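Local coordinates for protein Exo-beta-1,4-mannosidase (Rhizomucor miehei, PDB 4LYP) that probably removes mannose units from the non-reducing ends of beta-1,4-mannosides as a secreted family 5 glycoside hydrolase, at residues A[135-139]-A[219-224]; A[340-346]-A[359-364]. All coordinates share one frame; numbering follows the deposited sequence.

Interaction 1 (A[135-139]-A[219-224])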
loop_
_atom_site.group_PDB
_atom_site.type_symbol
_atom_site.label_atom_id
_atom_site.label_comp_id
_atom_site.label_asym_id
_atom_site.label_seq_id
_atom_site.Cartn_x
_atom_site.Cartn_y
_atom_site.Cartn_z
ATOM N N LEU A 135 12.817 -7.938 0.174
ATOM C CA LEU A 135 12.552 -8.601 -1.075
ATOM C C LEU A 135 13.146 -10.002 -1.105
ATOM O O LEU A 135 12.558 -10.903 -1.700
ATOM C CB LEU A 135 13.068 -7.777 -2.257
ATOM C CG LEU A 135 12.236 -6.515 -2.538
ATOM C CD1 LEU A 135 12.918 -5.577 -3.534
ATOM C CD2 LEU A 135 10.850 -6.897 -3.068
ATOM N N ASP A 136 14.308 -10.220 -0.451
ATOM C CA ASP A 136 14.877 -11.523 -0.397
ATOM C C ASP A 136 14.025 -12.479 0.457
ATOM O O ASP A 136 13.842 -13.654 0.084
ATOM C CB ASP A 136 16.323 -11.492 0.137
ATOM C CG ASP A 136 16.914 -12.871 0.101
ATOM O OD1 ASP A 136 17.157 -13.369 -0.996
ATOM O OD2 ASP A 136 17.101 -13.461 1.193
ATOM N N THR A 137 13.471 -11.977 1.562
ATOM C CA THR A 137 12.643 -12.792 2.423
ATOM C C THR A 137 11.338 -13.124 1.728
ATOM O O THR A 137 10.843 -14.258 1.796
ATOM C CB THR A 137 12.417 -12.111 3.775
ATOM O OG1 THR A 137 13.694 -11.702 4.323
ATOM C CG2 THR A 137 11.695 -12.985 4.756
ATOM N N MET A 138 10.759 -12.148 1.036
ATOM C CA MET A 138 9.539 -12.393 0.215
ATOM C C MET A 138 9.835 -13.500 -0.800
ATOM O O MET A 138 9.009 -14.390 -0.999
ATOM C CB MET A 138 9.130 -11.118 -0.467
ATOM C CG MET A 138 8.496 -10.157 0.536
ATOM S SD MET A 138 8.029 -8.578 -0.223
ATOM C CE MET A 138 6.686 -9.170 -1.239
ATOM N N ASP A 139 10.966 -13.452 -1.452
ATOM C CA ASP A 139 11.358 -14.470 -2.440
ATOM C C ASP A 139 11.323 -15.873 -1.774
ATOM O O ASP A 139 10.717 -16.802 -2.290
ATOM C CB ASP A 139 12.809 -14.177 -2.906
ATOM C CG ASP A 139 13.251 -15.012 -4.107
ATOM O OD1 ASP A 139 12.478 -15.846 -4.609
ATOM O OD2 ASP A 139 14.371 -14.756 -4.572
ATOM N N VAL A 219 21.708 -8.722 -1.018
ATOM C CA VAL A 219 21.567 -10.001 -0.363
ATOM C C VAL A 219 21.611 -11.145 -1.415
ATOM O O VAL A 219 22.290 -12.132 -1.256
ATOM C CB VAL A 219 20.277 -10.008 0.457
ATOM C CG1 VAL A 219 20.041 -11.417 1.093
ATOM C CG2 VAL A 219 20.333 -8.918 1.530
ATOM N N ASN A 220 20.817 -10.989 -2.506
ATOM C CA ASN A 220 20.688 -12.036 -3.494
ATOM C C ASN A 220 21.218 -11.700 -4.870
ATOM O O ASN A 220 21.192 -12.552 -5.744
ATOM C CB ASN A 220 19.247 -12.568 -3.546
ATOM C CG ASN A 220 18.248 -11.538 -4.026
ATOM O OD1 ASN A 220 18.513 -10.723 -4.907
ATOM N ND2 ASN A 220 17.076 -11.614 -3.455
ATOM N N GLY A 221 21.726 -10.476 -5.083
ATOM C CA GLY A 221 22.401 -10.064 -6.311
ATOM C C GLY A 221 21.489 -9.663 -7.435
ATOM O O GLY A 221 21.996 -9.199 -8.460
ATOM N N LYS A 222 20.169 -9.827 -7.325
ATOM C CA LYS A 222 19.289 -9.471 -8.439
ATOM C C LYS A 222 19.164 -7.974 -8.609
ATOM O O LYS A 222 18.999 -7.238 -7.603
ATOM C CB LYS A 222 17.892 -10.112 -8.253
ATOM C CG LYS A 222 17.931 -11.612 -8.368
ATOM C CD LYS A 222 16.558 -12.238 -8.220
ATOM C CE LYS A 222 16.129 -12.352 -6.738
ATOM N NZ LYS A 222 14.683 -12.842 -6.621
ATOM N N ILE A 223 19.168 -7.503 -9.834
ATOM C CA ILE A 223 18.813 -6.100 -10.084
ATOM C C ILE A 223 17.290 -6.019 -9.985
ATOM O O ILE A 223 16.567 -6.880 -10.503
ATOM C CB ILE A 223 19.291 -5.649 -11.458
ATOM C CG1 ILE A 223 20.814 -5.895 -11.590
ATOM C CG2 ILE A 223 18.933 -4.157 -11.653
ATOM C CD1 ILE A 223 21.633 -5.199 -10.661
ATOM N N TYR A 224 16.787 -4.961 -9.304
ATOM C CA TYR A 224 15.311 -4.961 -9.030
ATOM C C TYR A 224 14.465 -5.128 -10.288
ATOM O O TYR A 224 13.475 -5.855 -10.304
ATOM C CB TYR A 224 14.903 -3.716 -8.257
ATOM C CG TYR A 224 15.215 -3.700 -6.786
ATOM C CD1 TYR A 224 16.203 -4.496 -6.176
ATOM C CD2 TYR A 224 14.526 -2.795 -5.959
ATOM C CE1 TYR A 224 16.470 -4.400 -4.800
ATOM C CE2 TYR A 224 14.792 -2.664 -4.613
ATOM C CZ TYR A 224 15.759 -3.435 -4.034
ATOM O OH TYR A 224 16.020 -3.287 -2.701
HETATM O O HOH W 1 14.199 -10.970 -4.269
#
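Asp-136 and Asp-139 meet Asn-220 and Lys-222 because both aspartates hold CG anti to the backbone N (chi1 -177° in Asp-136), while the lysine chain bends at chi3, -80°, to carry its ammonium to the helix. Asn-220 ND2 gives a hydrogen bond to Asp-136 OD1, 3.0 Å with an N-H...O angle of 160°. The bond uses the anti lone pair of OD1, and OD1 lies close to the plane of the Asn-220 amide. The other end of the same amide is fixed as well: Lys-222 N donates to Asn-220 OD1 at 3.1 Å, an Asx turn that sets the amide's rotation. Beside Asn-220, Val-219 CG1 packs 3.6 Å from Asp-136 CG, the two side chains crossing at about a right angle. Lys-222 NZ forms a salt bridge with Asp-139 OD2 at 2.8 Å, coming from above the carboxylate plane; Asp-227 is its second anionic partner. One water accepts from both Lys-222 NZ and Asn-220 ND2 and makes a weak bond to Leu-135 O. On the inner side the contact turns apolar: Leu-135 CD1 lies over one face of the Tyr-224 ring, 3.8 Å from its centroid, a CH-pi contact, while Tyr-224 OH bonds to Asp-132. The loop that leads into strand 230-234 is thus fastened across the last turns of helix 125-140, with Leu-135 and Tyr-224 both resting on Met-147 of barrel strand 144-148.

Interaction 2 (A[340-346]-A[359-364])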
loop_
_atom_site.group_PDB
_atom_site.type_symbol
_atom_site.label_atom_id
_atom_site.label_comp_id
_atom_site.label_asym_id
_atom_site.label_seq_id
_atom_site.Cartn_x
_atom_site.Cartn_y
_atom_site.Cartn_z
ATOM N N MET A 340 -10.568 -1.403 9.064
ATOM C CA MET A 340 -11.564 -0.951 10.050
ATOM C C MET A 340 -10.896 -0.983 11.428
ATOM O O MET A 340 -10.035 -1.819 11.694
ATOM C CB MET A 340 -12.818 -1.820 9.972
ATOM C CG MET A 340 -13.872 -1.456 10.969
ATOM S SD MET A 340 -15.477 -2.254 10.684
ATOM C CE MET A 340 -16.112 -1.246 9.324
ATOM N N ALA A 341 -11.376 -0.052 12.261
ATOM C CA ALA A 341 -10.915 0.111 13.637
ATOM C C ALA A 341 -11.396 -1.050 14.514
ATOM O O ALA A 341 -12.273 -1.849 14.158
ATOM C CB ALA A 341 -11.481 1.413 14.181
ATOM N N ARG A 342 -10.813 -1.085 15.713
ATOM C CA ARG A 342 -11.260 -2.014 16.781
ATOM C C ARG A 342 -12.572 -1.514 17.330
ATOM O O ARG A 342 -13.108 -0.477 16.935
ATOM C CB ARG A 342 -10.180 -2.136 17.833
ATOM C CG ARG A 342 -8.751 -2.374 17.259
ATOM C CD ARG A 342 -7.701 -2.703 18.295
ATOM N NE ARG A 342 -7.682 -4.124 18.701
ATOM C CZ ARG A 342 -7.015 -5.053 18.040
ATOM N NH1 ARG A 342 -6.978 -6.305 18.576
ATOM N NH2 ARG A 342 -6.405 -4.823 16.871
ATOM N N ASP A 343 -13.135 -2.311 18.275
ATOM C CA ASP A 343 -14.502 -2.073 18.777
ATOM C C ASP A 343 -14.641 -0.911 19.778
ATOM O O ASP A 343 -15.020 -1.089 20.949
ATOM C CB ASP A 343 -15.038 -3.346 19.456
ATOM C CG ASP A 343 -15.429 -4.474 18.511
ATOM O OD1 ASP A 343 -15.671 -4.228 17.274
ATOM O OD2 ASP A 343 -15.615 -5.601 19.008
ATOM N N ALA A 344 -14.350 0.317 19.315
ATOM C CA ALA A 344 -14.421 1.531 20.119
ATOM C C ALA A 344 -15.773 1.675 20.785
ATOM O O ALA A 344 -15.880 2.201 21.919
ATOM C CB ALA A 344 -14.134 2.764 19.263
ATOM N N TRP A 345 -16.835 1.210 20.116
ATOM C CA TRP A 345 -18.195 1.302 20.587
ATOM C C TRP A 345 -18.448 0.587 21.893
ATOM O O TRP A 345 -19.469 0.848 22.540
ATOM C CB TRP A 345 -19.163 0.815 19.472
ATOM C CG TRP A 345 -18.867 -0.632 19.079
ATOM C CD1 TRP A 345 -18.039 -1.064 18.066
ATOM C CD2 TRP A 345 -19.360 -1.822 19.726
ATOM N NE1 TRP A 345 -17.980 -2.423 18.023
ATOM C CE2 TRP A 345 -18.767 -2.938 19.036
ATOM C CE3 TRP A 345 -20.259 -2.079 20.812
ATOM C CZ2 TRP A 345 -19.001 -4.296 19.370
ATOM C CZ3 TRP A 345 -20.519 -3.434 21.131
ATOM C CH2 TRP A 345 -19.897 -4.518 20.437
ATOM N N ARG A 346 -17.595 -0.343 22.300
ATOM C CA ARG A 346 -17.773 -0.994 23.580
ATOM C C ARG A 346 -17.492 -0.058 24.776
ATOM O O ARG A 346 -17.931 -0.333 25.893
ATOM C CB ARG A 346 -16.865 -2.215 23.656
ATOM C CG ARG A 346 -17.189 -3.319 22.698
ATOM C CD ARG A 346 -16.199 -4.436 22.698
ATOM N NE ARG A 346 -16.547 -5.526 21.792
ATOM C CZ ARG A 346 -17.475 -6.433 22.019
ATOM N NH1 ARG A 346 -17.700 -7.332 21.105
ATOM N NH2 ARG A 346 -18.141 -6.441 23.205
ATOM N N THR A 359 -8.531 -4.624 22.974
ATOM C CA THR A 359 -9.918 -4.348 22.540
ATOM C C THR A 359 -10.279 -5.296 21.439
ATOM O O THR A 359 -9.519 -5.494 20.498
ATOM C CB THR A 359 -10.021 -2.872 22.131
ATOM O OG1 THR A 359 -9.782 -2.133 23.320
ATOM C CG2 THR A 359 -11.360 -2.565 21.535
ATOM N N PRO A 360 -11.483 -5.913 21.501
ATOM C CA PRO A 360 -11.877 -6.817 20.432
ATOM C C PRO A 360 -12.102 -6.130 19.081
ATOM O O PRO A 360 -12.225 -4.910 19.003
ATOM C CB PRO A 360 -13.225 -7.399 20.907
ATOM C CG PRO A 360 -13.229 -7.174 22.376
ATOM C CD PRO A 360 -12.481 -5.899 22.597
ATOM N N THR A 361 -12.206 -6.980 18.051
ATOM C CA THR A 361 -12.364 -6.552 16.682
ATOM C C THR A 361 -13.594 -7.205 16.075
ATOM O O THR A 361 -13.587 -7.632 14.926
ATOM C CB THR A 361 -11.099 -6.838 15.861
ATOM O OG1 THR A 361 -10.789 -8.243 15.907
ATOM C CG2 THR A 361 -9.897 -6.066 16.353
ATOM N N SER A 362 -14.715 -7.270 16.825
ATOM C CA SER A 362 -15.865 -7.965 16.227
ATOM C C SER A 362 -16.450 -7.260 15.010
ATOM O O SER A 362 -16.815 -7.924 14.062
ATOM C CB SER A 362 -16.929 -8.228 17.262
ATOM O OG SER A 362 -17.517 -7.025 17.774
ATOM N N HIS A 363 -16.504 -5.915 15.007
ATOM C CA HIS A 363 -17.011 -5.255 13.800
ATOM C C HIS A 363 -16.081 -5.462 12.639
ATOM O O HIS A 363 -16.496 -5.815 11.538
ATOM C CB HIS A 363 -17.201 -3.758 14.049
ATOM C CG HIS A 363 -18.437 -3.413 14.788
ATOM N ND1 HIS A 363 -18.964 -2.142 14.834
ATOM C CD2 HIS A 363 -19.329 -4.214 15.504
ATOM C CE1 HIS A 363 -20.086 -2.154 15.526
ATOM N NE2 HIS A 363 -20.302 -3.373 15.981
ATOM N N LYS A 364 -14.767 -5.190 12.881
ATOM C CA LYS A 364 -13.756 -5.374 11.848
ATOM C C LYS A 364 -13.782 -6.771 11.254
ATOM O O LYS A 364 -13.642 -6.975 10.044
ATOM C CB LYS A 364 -12.393 -5.093 12.473
ATOM C CG LYS A 364 -11.191 -5.304 11.561
ATOM C CD LYS A 364 -9.909 -5.159 12.396
ATOM C CE LYS A 364 -8.681 -4.963 11.543
ATOM N NZ LYS A 364 -7.473 -4.695 12.416
HETATM O O HOH W 2 -8.388 -2.564 13.799
HETATM O O HOH W 3 -13.770 -3.961 15.262
HETATM O O HOH W 4 -8.704 -8.294 20.157
#
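Asp-343 can be traced outward from CB, which lies 3.3 Å from Pro-360 O, the carbonyl that also accepts from Asp-343 N. With CG anti to its own carbonyl carbon (chi1 -74°), the carboxylate turns toward the start of helix 362-380. OD1 offers its syn lone pair to His-363 N at 2.9 Å, an almost straight bond of 176°; it also takes a weak bond from Trp-345 NE1. OD2 is held by two donors. Ser-362 N reaches it at 2.9 Å from above the carboxylate plane, and Arg-346 NE arrives from the anti side at 2.9 Å, completing a salt bridge. Ser-362 OG may add a third bond from the syn side, but that serine has two conformers. Thr-361 holds the N-cap position without a capping bond from its side chain, and Asp-343 instead receives the first amides of this helix, which follows barrel strand 333-338 in the beta/alpha order of a TIM barrel. Helix end and arginine would both be expected to stabilise the carboxylate anion. Beyond it, the five-membered ring of Trp-345 makes an offset stack with His-363, centroids 3.8 Å apart and planes at 21°; Tyr-300 bonds to His-363 ND1. Thr-361 CG2 sits over the centre of the Arg-342 guanidinium, 3.5 Å from CZ, while Arg-342 NE donates to Thr-359 O at 2.9 Å and NH1 pairs with Asp-427.

Interactions 1 and 2 lie on opposite sides of the chain's centre, their own centres 37 Å apart and their nearest atoms about 20 Å apart, so they do not touch. Their places in the barrel differ accordingly. The loop of interaction 1 enters strand 230-234, beyond whose far end lies Glu-238 of one of the two guanidine pockets, with Trp-153, Trp-293, Asn-296 and Glu-416. Interaction 2 follows strand 333-338, the seventh barrel strand, which in family 5 usually carries the catalytic nucleophile. The side chain of Ala-341 is about 13 Å from a bound guanidine and touches Glu-295, next to Asn-296, which places 340-346 near the catalytic end of the barrel.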